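Local coordinates for malonyl CoA-acyl carrier protein transacylase (Staphylococcus aureus, PDB 3IM9) that transfers the malonyl group from coenzyme A to holo acyl carrier protein, the step that supplies malonyl units to fatty acid synthesis, at residues Ala138-Leu143 / Leu192-Val197. Numbering follows the deposited sequence.
Sequences AAVLGL and LGAKRV
The peptide groups of Leu141 and Arg196 meet N-H to C=O between antiparallel strands, with Val140 and Val197, a non-hydrogen-bonded pair, on one face of the sheet and the Leu141 and Arg196 side chains on the other. Leu141 N donates to Arg196 O at 2.9 Å (146° at the hydrogen), and Lys195 N donates to Leu141 O, also at 2.9 Å but more bent (131° at the hydrogen). Beside them, Val197 CA brings its hydrogen to Ala139 O at 3.3 Å. On the valine face, which helix 179-188 covers through Leu185, Val197 CG1, anti to the backbone N (chi1 178°), rests 3.9 Å from Ala138 CB, and Val140 CG1 reaches Ala194 CB at 4.1 Å. Leu143 CD1 meets the same Ala194 methyl, while Leu143 CD2 lies 3.5 Å from Gly193 O. On the other face Leu141 and Arg196 run side by side in the same direction, Leu141 CD1 against Arg196 CG at 3.6 Å. Where the chains leave the sheet, one water donates to both Gly142 O and Gly193 O, bridging the two loops. Lys195 and Arg196 stand against the single Leu141, a classic beta bulge where outermost strand 196-199 begins, in the small ferredoxin-like subdomain of the FabD fold, away from the probable catalytic Ser97 and His207.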
loop_
_atom_site.group_PDB
_atom_site.type_symbol
_atom_site.label_atom_id
_atom_site.label_comp_id
_atom_site.label_asym_id
_atom_site.label_seq_id
_atom_site.Cartn_x
_atom_site.Cartn_y
_atom_site.Cartn_z
ATOM N N ALA A 138 12.607 -0.217 9.658
ATOM C CA ALA A 138 12.186 0.098 11.016
ATOM C C ALA A 138 11.306 1.331 10.985
ATOM O O ALA A 138 11.545 2.265 10.233
ATOM C CB ALA A 138 13.428 0.402 11.908
ATOM N N ALA A 139 10.319 1.344 11.888
ATOM C CA ALA A 139 9.477 2.558 11.988
ATOM C C ALA A 139 10.103 3.526 12.998
ATOM O O ALA A 139 10.319 3.170 14.145
ATOM C CB ALA A 139 8.069 2.130 12.446
ATOM N N VAL A 140 10.332 4.742 12.527
ATOM C CA VAL A 140 10.856 5.803 13.454
ATOM C C VAL A 140 9.632 6.658 13.841
ATOM O O VAL A 140 8.968 7.248 12.945
ATOM C CB VAL A 140 11.913 6.631 12.764
ATOM C CG1 VAL A 140 12.391 7.730 13.737
ATOM C CG2 VAL A 140 13.068 5.766 12.227
ATOM N N LEU A 141 9.345 6.707 15.144
ATOM C CA LEU A 141 8.134 7.408 15.570
ATOM C C LEU A 141 8.593 8.658 16.291
ATOM O O LEU A 141 9.505 8.615 17.098
ATOM C CB LEU A 141 7.292 6.563 16.487
ATOM C CG LEU A 141 6.915 5.195 15.857
ATOM C CD1 LEU A 141 6.036 4.392 16.796
ATOM C CD2 LEU A 141 6.225 5.268 14.441
ATOM N N GLY A 142 7.845 9.737 16.099
ATOM C CA GLY A 142 8.018 10.923 16.952
ATOM C C GLY A 142 8.999 11.941 16.447
ATOM O O GLY A 142 9.282 12.938 17.155
ATOM N N LEU A 143 9.537 11.778 15.238
ATOM C CA LEU A 143 10.511 12.731 14.733
ATOM C C LEU A 143 10.080 13.347 13.447
ATOM O O LEU A 143 9.514 12.670 12.615
ATOM C CB LEU A 143 11.898 12.042 14.508
ATOM C CG LEU A 143 12.685 11.723 15.733
ATOM C CD1 LEU A 143 13.989 11.018 15.286
ATOM C CD2 LEU A 143 13.041 13.030 16.520
ATOM N N LEU A 192 18.721 9.364 20.379
ATOM C CA LEU A 192 18.624 10.410 19.346
ATOM C C LEU A 192 17.341 11.211 19.361
ATOM O O LEU A 192 17.212 12.147 18.548
ATOM C CB LEU A 192 18.841 9.851 17.947
ATOM C CG LEU A 192 20.176 9.114 17.810
ATOM C CD1 LEU A 192 20.271 8.642 16.393
ATOM C CD2 LEU A 192 21.324 10.092 18.122
ATOM N N GLY A 193 16.418 10.875 20.270
ATOM C CA GLY A 193 15.179 11.665 20.421
ATOM C C GLY A 193 13.944 11.082 19.730
ATOM O O GLY A 193 12.873 11.692 19.730
ATOM N N ALA A 194 14.066 9.882 19.146
ATOM C CA ALA A 194 12.877 9.251 18.610
ATOM C C ALA A 194 12.065 8.774 19.804
ATOM O O ALA A 194 12.636 8.316 20.801
ATOM C CB ALA A 194 13.219 7.944 17.758
ATOM N N LYS A 195 10.737 8.872 19.697
ATOM C CA LYS A 195 9.847 8.299 20.712
ATOM C C LYS A 195 10.019 6.786 20.737
ATOM O O LYS A 195 10.065 6.163 21.804
ATOM C CB LYS A 195 8.392 8.592 20.431
ATOM C CG LYS A 195 7.412 8.135 21.501
ATOM C CD LYS A 195 7.455 9.176 22.636
ATOM C CE LYS A 195 6.417 8.918 23.756
ATOM N NZ LYS A 195 6.727 10.062 24.699
ATOM N N ARG A 196 10.148 6.180 19.563
ATOM C CA ARG A 196 10.367 4.739 19.490
ATOM C C ARG A 196 10.806 4.302 18.099
ATOM O O ARG A 196 10.195 4.683 17.101
ATOM C CB ARG A 196 9.100 3.985 19.902
ATOM C CG ARG A 196 8.610 2.985 18.868
ATOM C CD ARG A 196 8.647 1.566 19.410
ATOM N NE ARG A 196 7.348 1.143 19.925
ATOM C CZ ARG A 196 6.987 -0.126 20.087
ATOM N NH1 ARG A 196 5.784 -0.419 20.561
ATOM N NH2 ARG A 196 7.828 -1.103 19.775
ATOM N N VAL A 197 11.863 3.497 18.033
ATOM C CA VAL A 197 12.332 2.998 16.739
ATOM C C VAL A 197 11.996 1.489 16.792
ATOM O O VAL A 197 12.606 0.726 17.578
ATOM C CB VAL A 197 13.790 3.216 16.443
ATOM C CG1 VAL A 197 14.138 2.568 15.014
ATOM C CG2 VAL A 197 14.107 4.699 16.373
HETATM O O HOH W 1 10.008 12.178 19.702
#